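Local coordinates for protein dihydroorotate dehydrogenase (Schistosoma mansoni, PDB 6UY4) that probably catalyses the quinone-dependent oxidation of dihydroorotate to orotate in pyrimidine biosynthesis, using bound FMN as cofactor, at residues D45-H50 against R125-R130; L88-D93 against H109-T114; D93-A98 against N144-D149; G332-G337 against V351-S356. All coordinates share one frame; numbering follows the deposited sequence.

Interaction 1 (D45-H50 against R125-R130); sequences DGETAH and RPRIFR. With QLA (2-[(4-fluorophenyl)amino]-3-hydroxynaphthalene-1,4-dione), chain B.
Arg125 lies across Glu47 at about a right angle, with Glu47 CD over one face of its guanidinium, offset toward the rim. Its chain bends at chi3 (64°), which places NE 3.1 Å from Glu47 OE1. That oxygen lies off the plane of the guanidinium, so the pair is electrostatic and not a directed hydrogen bond. NH2 of the same arginine makes a long ion pair with Asp45 OD2, the oxygen that caps the start of helix 46-58 by accepting from Thr48 N and OG1. Pro126, reached through a cis peptide bond, lays CB loosely beside Asp45 OD1.

Arg127 takes hold of the Glu47 carboxylate side-on, the two flat groups 19° apart. NE donates to OE1 (3.1 Å), and NH1 gives a 2.9 Å bond to the syn lone pair of OE2. A water links Glu47 OE1 to Arg127 N, while Arg127 NH2 is held by the carbonyls of Asn123 and Leu121. Two arginines therefore balance this buried acid, Arg125 across it and Arg127 side-on.

Ile128 makes the apolar part of the contact: CD1 rests 3.9 Å from Glu47 CB, and CG2 meets the inhibitor's naphthoquinone at C14 (3.4 Å). Arg130 then passes its guanidinium over Gly46 CA, with Ala49 CB at its edge, and grips QLA O3 through NE (3.2 Å) and NH1 (3.0 Å). From the helix, His50 ND1 donates to QLA O1 (2.6 Å). An N-terminal helix closing over the barrel to form an inhibitor-filled channel beside the flavin is the quinone-site architecture of class 2 dihydroorotate dehydrogenases.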
# COMPACT_ATOMS: atom_id res chain seq x y z
N ASP A 45 18.08 1.52 -13.50
CA ASP A 45 17.66 0.70 -12.38
C ASP A 45 16.47 1.34 -11.67
O ASP A 45 16.45 2.55 -11.42
CB ASP A 45 18.81 0.51 -11.39
CG ASP A 45 18.49 -0.51 -10.32
OD1 ASP A 45 18.29 -1.69 -10.66
OD2 ASP A 45 18.44 -0.13 -9.13
N GLY A 46 15.47 0.51 -11.36
CA GLY A 46 14.24 1.04 -10.78
C GLY A 46 14.39 1.51 -9.35
O GLY A 46 13.89 2.58 -8.99
N GLU A 47 15.08 0.73 -8.52
CA GLU A 47 15.23 1.11 -7.12
C GLU A 47 16.09 2.36 -6.96
O GLU A 47 15.89 3.13 -6.02
CB GLU A 47 15.82 -0.05 -6.31
CG GLU A 47 15.85 0.19 -4.81
CD GLU A 47 16.27 -1.04 -4.03
OE1 GLU A 47 16.39 -2.12 -4.65
OE2 GLU A 47 16.47 -0.93 -2.81
N THR A 48 17.05 2.57 -7.87
CA THR A 48 17.85 3.79 -7.82
C THR A 48 17.00 5.02 -8.06
O THR A 48 17.11 6.03 -7.35
CB THR A 48 18.99 3.71 -8.84
OG1 THR A 48 19.78 2.54 -8.58
CG2 THR A 48 19.87 4.94 -8.75
N ALA A 49 16.12 4.96 -9.07
CA ALA A 49 15.20 6.06 -9.31
C ALA A 49 14.23 6.23 -8.15
O ALA A 49 13.80 7.35 -7.85
CB ALA A 49 14.44 5.83 -10.62
N HIS A 50 13.87 5.13 -7.48
CA HIS A 50 13.01 5.22 -6.31
C HIS A 50 13.69 5.98 -5.19
O HIS A 50 13.10 6.89 -4.59
CB HIS A 50 12.61 3.82 -5.85
CG HIS A 50 11.76 3.80 -4.61
ND1 HIS A 50 10.57 4.48 -4.52
CD2 HIS A 50 11.94 3.19 -3.42
CE1 HIS A 50 10.05 4.29 -3.32
NE2 HIS A 50 10.86 3.51 -2.63
N ARG A 125 19.53 -7.37 -4.36
CA ARG A 125 19.30 -6.47 -5.48
C ARG A 125 19.98 -7.00 -6.74
O ARG A 125 21.02 -7.66 -6.66
CB ARG A 125 19.83 -5.07 -5.16
CG ARG A 125 19.22 -4.45 -3.91
CD ARG A 125 19.78 -3.07 -3.63
NE ARG A 125 19.46 -2.12 -4.69
CZ ARG A 125 19.79 -0.83 -4.66
NH1 ARG A 125 20.47 -0.34 -3.63
NH2 ARG A 125 19.46 -0.03 -5.66
N PRO A 126 19.42 -6.73 -7.93
CA PRO A 126 18.21 -5.95 -8.19
C PRO A 126 16.92 -6.67 -7.80
O PRO A 126 16.77 -7.87 -8.04
CB PRO A 126 18.25 -5.73 -9.70
CG PRO A 126 18.99 -6.90 -10.22
CD PRO A 126 20.04 -7.21 -9.19
N ARG A 127 15.99 -5.92 -7.19
CA ARG A 127 14.73 -6.47 -6.73
C ARG A 127 13.53 -5.67 -7.22
O ARG A 127 12.41 -5.87 -6.73
CB ARG A 127 14.71 -6.55 -5.20
CG ARG A 127 15.06 -5.24 -4.51
CD ARG A 127 15.49 -5.46 -3.07
NE ARG A 127 15.82 -4.21 -2.40
CZ ARG A 127 16.35 -4.12 -1.18
NH1 ARG A 127 16.62 -2.94 -0.66
NH2 ARG A 127 16.62 -5.23 -0.50
N ILE A 128 13.73 -4.77 -8.19
CA ILE A 128 12.66 -3.97 -8.77
C ILE A 128 12.87 -3.91 -10.27
O ILE A 128 13.97 -3.61 -10.74
CB ILE A 128 12.61 -2.55 -8.17
CG1 ILE A 128 12.18 -2.59 -6.71
CG2 ILE A 128 11.67 -1.67 -8.97
CD1 ILE A 128 12.12 -1.22 -6.06
N PHE A 129 11.81 -4.19 -11.04
CA PHE A 129 11.91 -4.24 -12.49
C PHE A 129 10.69 -3.56 -13.10
O PHE A 129 9.56 -3.80 -12.68
CB PHE A 129 12.00 -5.69 -12.98
CG PHE A 129 13.06 -6.49 -12.28
CD1 PHE A 129 14.37 -6.48 -12.73
CD2 PHE A 129 12.74 -7.26 -11.17
CE1 PHE A 129 15.34 -7.21 -12.08
CE2 PHE A 129 13.71 -8.00 -10.53
CZ PHE A 129 15.02 -7.98 -10.98
N ARG A 130 10.93 -2.71 -14.10
CA ARG A 130 9.86 -2.01 -14.80
C ARG A 130 9.34 -2.86 -15.95
O ARG A 130 10.11 -3.51 -16.66
CB ARG A 130 10.34 -0.67 -15.34
CG ARG A 130 10.94 0.28 -14.31
CD ARG A 130 11.14 1.65 -14.93
NE ARG A 130 11.86 2.57 -14.05
CZ ARG A 130 13.15 2.88 -14.18
NH1 ARG A 130 13.72 3.72 -13.33
NH2 ARG A 130 13.87 2.33 -15.15
C1 QLA B . 10.04 4.83 -8.11
O1 QLA B . 9.71 4.82 -6.94
C2 QLA B . 10.39 6.14 -8.75
O2 QLA B . 10.40 7.20 -7.95
C3 QLA B . 10.68 6.20 -10.13
O3 QLA B . 11.27 4.98 -12.10
C4 QLA B . 10.00 8.56 -10.50
C5 QLA B . 8.68 8.45 -10.10
C6 QLA B . 7.92 9.58 -9.84
C7 QLA B . 8.51 10.80 -9.97
C8 QLA B . 9.82 10.96 -10.35
C9 QLA B . 10.57 9.82 -10.61
C10 QLA B . 10.86 4.92 -10.91
C11 QLA B . 10.52 3.64 -10.26
C12 QLA B . 10.58 2.47 -10.99
C13 QLA B . 10.26 1.26 -10.40
C14 QLA B . 9.87 1.22 -9.07
C15 QLA B . 9.80 2.38 -8.33
C16 QLA B . 10.12 3.60 -8.92
F1 QLA B . 7.77 11.92 -9.71
N1 QLA B . 10.78 7.39 -10.75
O HOH W 1 16.79 -3.24 -6.95

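Interaction 2 (L88-D93 against H109-T114); sequences LAAGFD and HIEVGT. With FMN (flavin mononucleotide), chain G.
Ile110 reaches Leu88 through its second torsion: chi2 of -62° swings CD1 to 3.6 Å from Leu88 CB. Glu111 has CG anti to its backbone N (chi1 -176°), which sets CG beside Ala90 CB, and OE2 lies 3.4 Å from the same methyl. Its carboxylate is tied down by Gln352, Tyr196 and Asn169.

The backbones are joined first by a single bridge, Leu88 with Ile110, in which Leu88 N donates to His109 O (2.8 Å) and Leu88 O accepts from Glu111 N. This pairs strand 86-88 with strand 109-115, closing the eight-stranded parallel barrel. Past the bridge segment 88-93 curls away as a loop, yet two more bonds pin it: Gly91 N to Gly113 O (2.9 Å) and Gly113 N to Asp93 O (3.3 Å), each donor above the carbonyl plane.

Both segments then turn to FMN. Ala90 O accepts from the ribityl O2' (2.5 Å), and Gly91 CA sits 3.2 Å from flavin N5. Thr114 N donates to O4, while Thr114 OG1, also bonded to Asn169, accepts from N3 (2.7 Å). Lys241 and Asn200 also bond FMN, but here one amide and one hydroxyl, both of Thr114, meet the pyrimidine edge without a charged group from either segment.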
# COMPACT_ATOMS: atom_id res chain seq x y z
N LEU A 88 -1.60 7.50 -1.22
CA LEU A 88 -0.44 6.74 -1.68
C LEU A 88 -0.32 5.45 -0.87
O LEU A 88 -0.29 5.48 0.36
CB LEU A 88 0.84 7.56 -1.55
CG LEU A 88 2.12 6.89 -2.06
CD1 LEU A 88 1.99 6.54 -3.54
CD2 LEU A 88 3.33 7.77 -1.82
N ALA A 89 -0.24 4.32 -1.58
CA ALA A 89 -0.17 3.03 -0.93
C ALA A 89 1.18 2.85 -0.23
O ALA A 89 2.11 3.63 -0.40
CB ALA A 89 -0.40 1.91 -1.94
N ALA A 90 1.26 1.79 0.57
CA ALA A 90 2.48 1.50 1.31
C ALA A 90 3.58 1.03 0.37
O ALA A 90 3.33 0.56 -0.75
CB ALA A 90 2.22 0.44 2.39
N GLY A 91 4.82 1.15 0.83
CA GLY A 91 5.98 0.70 0.10
C GLY A 91 6.77 1.80 -0.58
O GLY A 91 7.92 1.56 -0.97
N PHE A 92 6.19 2.98 -0.76
CA PHE A 92 6.91 4.09 -1.37
C PHE A 92 7.72 4.84 -0.33
O PHE A 92 8.95 4.95 -0.43
CB PHE A 92 5.94 5.03 -2.09
CG PHE A 92 6.61 5.99 -3.02
CD1 PHE A 92 7.00 7.24 -2.58
CD2 PHE A 92 6.85 5.64 -4.34
CE1 PHE A 92 7.62 8.13 -3.44
CE2 PHE A 92 7.47 6.53 -5.20
CZ PHE A 92 7.86 7.77 -4.75
N ASP A 93 7.05 5.37 0.69
CA ASP A 93 7.72 6.00 1.83
C ASP A 93 7.88 4.97 2.94
O ASP A 93 7.21 4.99 3.97
CB ASP A 93 6.95 7.23 2.29
CG ASP A 93 7.77 8.11 3.21
OD1 ASP A 93 8.99 7.87 3.33
OD2 ASP A 93 7.19 9.04 3.81
N HIS A 109 -3.71 10.96 1.78
CA HIS A 109 -3.12 10.21 2.88
C HIS A 109 -1.95 9.39 2.36
O HIS A 109 -1.95 8.93 1.21
CB HIS A 109 -4.15 9.30 3.57
CG HIS A 109 -4.71 8.23 2.69
ND1 HIS A 109 -5.78 8.45 1.84
CD2 HIS A 109 -4.38 6.93 2.55
CE1 HIS A 109 -6.07 7.33 1.21
NE2 HIS A 109 -5.23 6.39 1.62
N ILE A 110 -0.94 9.23 3.21
CA ILE A 110 0.25 8.44 2.91
C ILE A 110 0.32 7.29 3.91
O ILE A 110 0.10 7.48 5.11
CB ILE A 110 1.53 9.29 2.98
CG1 ILE A 110 1.37 10.58 2.18
CG2 ILE A 110 2.73 8.49 2.47
CD1 ILE A 110 1.11 10.36 0.71
N GLU A 111 0.62 6.10 3.40
CA GLU A 111 0.74 4.90 4.23
C GLU A 111 2.22 4.58 4.36
O GLU A 111 2.80 3.89 3.52
CB GLU A 111 -0.05 3.74 3.63
CG GLU A 111 -0.06 2.48 4.47
CD GLU A 111 -1.13 1.50 4.04
OE1 GLU A 111 -2.29 1.93 3.85
OE2 GLU A 111 -0.82 0.30 3.88
N VAL A 112 2.84 5.09 5.43
CA VAL A 112 4.24 4.80 5.71
C VAL A 112 4.39 3.33 6.04
O VAL A 112 3.58 2.75 6.79
CB VAL A 112 4.75 5.70 6.85
CG1 VAL A 112 6.21 5.40 7.15
CG2 VAL A 112 4.56 7.16 6.50
N GLY A 113 5.43 2.70 5.50
CA GLY A 113 5.66 1.28 5.70
C GLY A 113 6.12 0.60 4.44
O GLY A 113 6.22 1.24 3.39
N THR A 114 6.38 -0.71 4.51
CA THR A 114 6.21 -1.50 5.72
C THR A 114 7.40 -1.38 6.66
O THR A 114 8.55 -1.46 6.24
CB THR A 114 5.99 -2.99 5.37
OG1 THR A 114 4.71 -3.15 4.74
CG2 THR A 114 6.05 -3.86 6.60
N1 FMN G . 2.65 -3.09 0.13
C2 FMN G . 2.77 -3.19 1.50
O2 FMN G . 1.78 -3.43 2.19
N3 FMN G . 3.99 -3.00 2.11
C4 FMN G . 5.11 -2.72 1.34
O4 FMN G . 6.20 -2.55 1.88
C4A FMN G . 4.99 -2.63 -0.04
N5 FMN G . 6.10 -2.35 -0.81
C5A FMN G . 5.98 -2.25 -2.18
C6 FMN G . 7.10 -1.97 -2.95
C7 FMN G . 7.00 -1.88 -4.33
C7M FMN G . 8.21 -1.57 -5.16
C8 FMN G . 5.76 -2.06 -4.95
C8M FMN G . 5.64 -1.96 -6.44
C9 FMN G . 4.64 -2.35 -4.17
C9A FMN G . 4.74 -2.44 -2.79
N10 FMN G . 3.63 -2.72 -2.01
C10 FMN G . 3.75 -2.82 -0.64
C1' FMN G . 2.29 -2.93 -2.64
C2' FMN G . 1.56 -1.60 -2.81
O2' FMN G . 1.49 -0.94 -1.57
C3' FMN G . 0.14 -1.82 -3.33
O3' FMN G . -0.52 -2.77 -2.52
C4' FMN G . 0.13 -2.30 -4.78
O4' FMN G . 1.31 -1.92 -5.44
C5' FMN G . -1.07 -1.67 -5.48
O5' FMN G . -0.99 -1.87 -6.87
P FMN G . -0.81 -0.58 -7.82
O1P FMN G . -0.83 -1.05 -9.25
O2P FMN G . -1.92 0.41 -7.56
O3P FMN G . 0.52 0.06 -7.52

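Interaction 3 (D93-A98 against N144-D149); sequences DKDGKA and NSDGHD
Lys94 and Asn144 meet where two loops at the mouth of the TIM barrel come together, one leading from strand 86-88 to helix 99-105 and the other running into helix 147-153. Their side chains cross at about a right angle, and the Lys94 methylenes pass the amide, with CE 3.3 Å from Asn144 OD1. Lys94 is extended as far as CE and bends only at chi4 (-64°), which sets the direction of NZ. It is a known FMN-binding residue and touches the flavin here, so Asn144, which also packs on Arg127, flanks a lysine of the cofactor site.

Hydrogen bonding between the segments is slight, a weak 3.4 Å bond from Asp146 N to Asp95 OD1.

Charge is the main theme. The carboxylates of Asp95 and Asp146 stack with planes 21° apart, and Asp95 OD2 comes to 3.3 Å from Asp146 OD2, two acceptors of like sign. Lys97, extended along its length, brings NZ to 3.8 Å from each of these two oxygens as long salt bridges, which would partly offset the repulsion. Arg154 adds a weak, long ion pair to Asp146 and a hydrogen bond to Asp95 O, so further positive charge lies close by.

Asp93 fastens the turn that presents these groups from within, and Ala98, which it holds, is the N-cap of helix 99-105. Asp93 OD1 takes Lys97 N on the syn lone pair (2.8 Å), and OD2 is met by Ala98 N at 3.2 Å from above the carboxylate plane, 41° out of it.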
# COMPACT_ATOMS: atom_id res chain seq x y z
N ASP A 93 7.05 5.37 0.69
CA ASP A 93 7.72 6.00 1.83
C ASP A 93 7.88 4.97 2.94
O ASP A 93 7.21 4.99 3.97
CB ASP A 93 6.95 7.23 2.29
CG ASP A 93 7.77 8.11 3.21
OD1 ASP A 93 8.99 7.87 3.33
OD2 ASP A 93 7.19 9.04 3.81
N LYS A 94 8.80 4.03 2.70
CA LYS A 94 9.01 2.93 3.63
C LYS A 94 9.50 3.42 4.99
O LYS A 94 9.20 2.79 6.02
CB LYS A 94 10.02 1.93 3.06
CG LYS A 94 9.58 1.23 1.79
CD LYS A 94 10.73 0.43 1.19
CE LYS A 94 10.28 -0.40 0.00
NZ LYS A 94 9.28 -1.44 0.39
N ASP A 95 10.24 4.52 5.02
CA ASP A 95 10.90 4.98 6.24
C ASP A 95 10.34 6.31 6.74
O ASP A 95 10.89 6.87 7.70
CB ASP A 95 12.40 5.10 6.00
CG ASP A 95 12.99 3.85 5.38
OD1 ASP A 95 12.57 2.74 5.76
OD2 ASP A 95 13.86 3.98 4.49
N GLY A 96 9.27 6.82 6.14
CA GLY A 96 8.69 8.07 6.58
C GLY A 96 9.58 9.28 6.36
O GLY A 96 9.59 10.20 7.19
N LYS A 97 10.33 9.30 5.26
CA LYS A 97 11.25 10.39 4.98
C LYS A 97 10.65 11.49 4.12
O LYS A 97 11.18 12.61 4.12
CB LYS A 97 12.51 9.85 4.29
CG LYS A 97 13.28 8.81 5.09
CD LYS A 97 14.47 8.29 4.31
CE LYS A 97 15.26 7.28 5.12
NZ LYS A 97 16.41 6.73 4.35
N ALA A 98 9.55 11.21 3.41
CA ALA A 98 9.02 12.19 2.46
C ALA A 98 7.49 12.25 2.46
O ALA A 98 6.91 12.65 1.45
CB ALA A 98 9.52 11.89 1.04
N ASN A 144 12.35 -4.03 3.28
CA ASN A 144 13.56 -3.30 3.63
C ASN A 144 13.15 -2.05 4.41
O ASN A 144 12.59 -1.11 3.84
CB ASN A 144 14.36 -2.95 2.37
CG ASN A 144 13.52 -2.29 1.30
OD1 ASN A 144 12.38 -2.69 1.06
ND2 ASN A 144 14.07 -1.28 0.65
N SER A 145 13.42 -2.05 5.71
CA SER A 145 12.97 -0.98 6.58
C SER A 145 14.11 -0.56 7.50
O SER A 145 15.07 -1.30 7.72
CB SER A 145 11.75 -1.41 7.41
OG SER A 145 11.22 -0.32 8.13
N ASP A 146 13.98 0.65 8.04
CA ASP A 146 14.96 1.20 8.97
C ASP A 146 14.67 0.86 10.43
O ASP A 146 15.40 1.32 11.31
CB ASP A 146 15.04 2.72 8.81
CG ASP A 146 15.63 3.14 7.48
OD1 ASP A 146 15.99 2.25 6.68
OD2 ASP A 146 15.73 4.36 7.23
N GLY A 147 13.64 0.07 10.69
CA GLY A 147 13.29 -0.32 12.04
C GLY A 147 12.23 0.58 12.65
O GLY A 147 11.87 1.63 12.12
N HIS A 148 11.71 0.13 13.80
CA HIS A 148 10.67 0.89 14.48
C HIS A 148 11.18 2.25 14.95
O HIS A 148 10.53 3.27 14.74
CB HIS A 148 10.13 0.09 15.67
CG HIS A 148 9.12 -0.95 15.30
ND1 HIS A 148 8.69 -1.14 14.01
CD2 HIS A 148 8.46 -1.85 16.06
CE1 HIS A 148 7.80 -2.12 13.98
NE2 HIS A 148 7.64 -2.57 15.21
N ASP A 149 12.36 2.27 15.58
CA ASP A 149 12.84 3.49 16.23
C ASP A 149 13.16 4.57 15.21
O ASP A 149 12.83 5.75 15.42
CB ASP A 149 14.06 3.17 17.09
CG ASP A 149 13.75 2.16 18.17
OD1 ASP A 149 12.61 1.67 18.24
OD2 ASP A 149 14.67 1.85 18.97

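Interaction 4 (G332-G337 against V351-S356); sequences GGISCG and VQLYTS. With FMN (flavin mononucleotide), chain G.
Ile334 carries most of the apolar contact between the segments. Its CG1 stands anti to the carbonyl carbon (chi1 -69°) and the chain runs on extended, driving CD1 against Val351 CB at 3.6 Å, with the two side chains crossing at about a right angle. The other branch, CG2, faces Leu353 CD2 more loosely at 4.4 Å. Ser356 turns OG between its own backbone N and carbonyl carbon (chi1 56°), from where it donates to Ile334 O (2.7 Å), nearly along the C=O axis.

These residues frame the standard phosphate-binding site of a TIM barrel: the glycine loop after strand 328-331 and the residues where strand 350-353 gives way to helix 355-360. Gly333 N donates to FMN O1P (2.9 Å) and more weakly to O2P. Thr355 binds O3P twice, by its backbone N at 2.9 Å and by OG1 at 3.1 Å, and the same hydroxyl is bonded to Ser303. Three N-H and O-H donors of Gly333 and Thr355 thus converge on the phosphate, which should help offset its negative charge.

The Tyr354 ring lies with one face toward the dimethylbenzene end of the flavin, FMN C8 being 3.9 Å above its plane and offset toward the rim.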
# COMPACT_ATOMS: atom_id res chain seq x y z
N GLY A 332 -4.70 -1.11 -6.26
CA GLY A 332 -4.25 -2.00 -7.31
C GLY A 332 -4.66 -1.60 -8.71
O GLY A 332 -5.82 -1.78 -9.09
N GLY A 333 -3.72 -1.07 -9.48
CA GLY A 333 -3.95 -0.81 -10.89
C GLY A 333 -4.75 0.43 -11.20
O GLY A 333 -5.27 0.55 -12.32
N ILE A 334 -4.85 1.37 -10.27
CA ILE A 334 -5.56 2.62 -10.53
C ILE A 334 -4.65 3.52 -11.35
O ILE A 334 -3.61 3.98 -10.87
CB ILE A 334 -5.99 3.31 -9.23
CG1 ILE A 334 -7.08 2.50 -8.53
CG2 ILE A 334 -6.46 4.72 -9.50
CD1 ILE A 334 -7.60 3.15 -7.27
N SER A 335 -5.04 3.78 -12.60
CA SER A 335 -4.29 4.67 -13.48
C SER A 335 -5.07 5.89 -13.95
O SER A 335 -4.45 6.83 -14.46
CB SER A 335 -3.77 3.91 -14.70
OG SER A 335 -2.84 2.91 -14.33
N CYS A 336 -6.39 5.90 -13.81
CA CYS A 336 -7.21 7.04 -14.20
C CYS A 336 -8.38 7.13 -13.22
O CYS A 336 -8.41 6.44 -12.20
CB CYS A 336 -7.66 6.90 -15.66
SG CYS A 336 -8.71 5.47 -15.99
N GLY A 337 -9.35 8.00 -13.54
CA GLY A 337 -10.43 8.26 -12.61
C GLY A 337 -11.47 7.15 -12.60
O GLY A 337 -12.03 6.83 -11.54
N VAL A 351 -9.15 4.85 -1.77
CA VAL A 351 -8.38 4.23 -2.84
C VAL A 351 -6.92 4.65 -2.71
O VAL A 351 -6.61 5.75 -2.25
CB VAL A 351 -8.93 4.59 -4.24
CG1 VAL A 351 -10.30 3.95 -4.45
CG2 VAL A 351 -9.01 6.09 -4.42
N GLN A 352 -6.03 3.76 -3.13
CA GLN A 352 -4.59 4.00 -3.09
C GLN A 352 -3.96 3.54 -4.39
O GLN A 352 -4.53 2.73 -5.13
CB GLN A 352 -3.93 3.29 -1.90
CG GLN A 352 -4.39 3.76 -0.54
CD GLN A 352 -3.82 2.93 0.60
OE1 GLN A 352 -3.09 1.96 0.37
NE2 GLN A 352 -4.15 3.30 1.83
N LEU A 353 -2.77 4.08 -4.67
CA LEU A 353 -2.05 3.75 -5.89
C LEU A 353 -0.55 3.77 -5.60
O LEU A 353 -0.11 4.19 -4.53
CB LEU A 353 -2.40 4.72 -7.03
CG LEU A 353 -2.21 6.22 -6.80
CD1 LEU A 353 -0.81 6.67 -7.21
CD2 LEU A 353 -3.27 7.02 -7.54
N TYR A 354 0.22 3.30 -6.58
CA TYR A 354 1.67 3.24 -6.45
C TYR A 354 2.31 3.24 -7.83
O TYR A 354 3.09 4.15 -8.16
CB TYR A 354 2.08 1.98 -5.67
CG TYR A 354 3.53 1.94 -5.23
CD1 TYR A 354 3.86 1.87 -3.88
CD2 TYR A 354 4.57 1.94 -6.15
CE1 TYR A 354 5.17 1.82 -3.47
CE2 TYR A 354 5.89 1.90 -5.74
CZ TYR A 354 6.18 1.83 -4.40
OH TYR A 354 7.49 1.78 -3.98
N THR A 355 2.00 2.23 -8.64
CA THR A 355 2.67 2.08 -9.93
C THR A 355 2.33 3.22 -10.88
O THR A 355 3.21 3.72 -11.59
CB THR A 355 2.29 0.74 -10.55
OG1 THR A 355 2.66 -0.33 -9.67
CG2 THR A 355 3.01 0.55 -11.88
N SER A 356 1.07 3.66 -10.90
CA SER A 356 0.70 4.78 -11.75
C SER A 356 1.41 6.06 -11.33
O SER A 356 1.58 6.96 -12.16
CB SER A 356 -0.81 4.99 -11.73
OG SER A 356 -1.28 5.17 -10.40
N1 FMN G . 2.65 -3.09 0.13
C2 FMN G . 2.77 -3.19 1.50
O2 FMN G . 1.78 -3.43 2.19
N3 FMN G . 3.99 -3.00 2.11
C4 FMN G . 5.11 -2.72 1.34
O4 FMN G . 6.20 -2.55 1.88
C4A FMN G . 4.99 -2.63 -0.04
N5 FMN G . 6.10 -2.35 -0.81
C5A FMN G . 5.98 -2.25 -2.18
C6 FMN G . 7.10 -1.97 -2.95
C7 FMN G . 7.00 -1.88 -4.33
C7M FMN G . 8.21 -1.57 -5.16
C8 FMN G . 5.76 -2.06 -4.95
C8M FMN G . 5.64 -1.96 -6.44
C9 FMN G . 4.64 -2.35 -4.17
C9A FMN G . 4.74 -2.44 -2.79
N10 FMN G . 3.63 -2.72 -2.01
C10 FMN G . 3.75 -2.82 -0.64
C1' FMN G . 2.29 -2.93 -2.64
C2' FMN G . 1.56 -1.60 -2.81
O2' FMN G . 1.49 -0.94 -1.57
C3' FMN G . 0.14 -1.82 -3.33
O3' FMN G . -0.52 -2.77 -2.52
C4' FMN G . 0.13 -2.30 -4.78
O4' FMN G . 1.31 -1.92 -5.44
C5' FMN G . -1.07 -1.67 -5.48
O5' FMN G . -0.99 -1.87 -6.87
P FMN G . -0.81 -0.58 -7.82
O1P FMN G . -0.83 -1.05 -9.25
O2P FMN G . -1.92 0.41 -7.56
O3P FMN G . 0.52 0.06 -7.52

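Interaction 2 binds the pyrimidine edge and ribityl O2' of FMN, interaction 4 the phosphate and the dimethylbenzene ring. The two meet where Ala89 N approaches Leu353 O (3.0 Å) and Tyr354 OH approaches Gly91 O (3.1 Å), both probable hydrogen bonds, the second a weak one. Interaction 3 continues from interaction 2 through shared Asp93; their centres are about 10 Å apart, and Val112 CG1 packs 3.5 Å from Gly96 N. Interaction 1 caps this core with the inhibitor pocket, its centre about 17 Å from that of interaction 2. His50 links the two sites, with CE1 lying 3.2 Å from Phe92 O and 3.6 Å from Tyr354 OH. Interactions 3 and 4 stay apart, about 5 Å between nearest atoms.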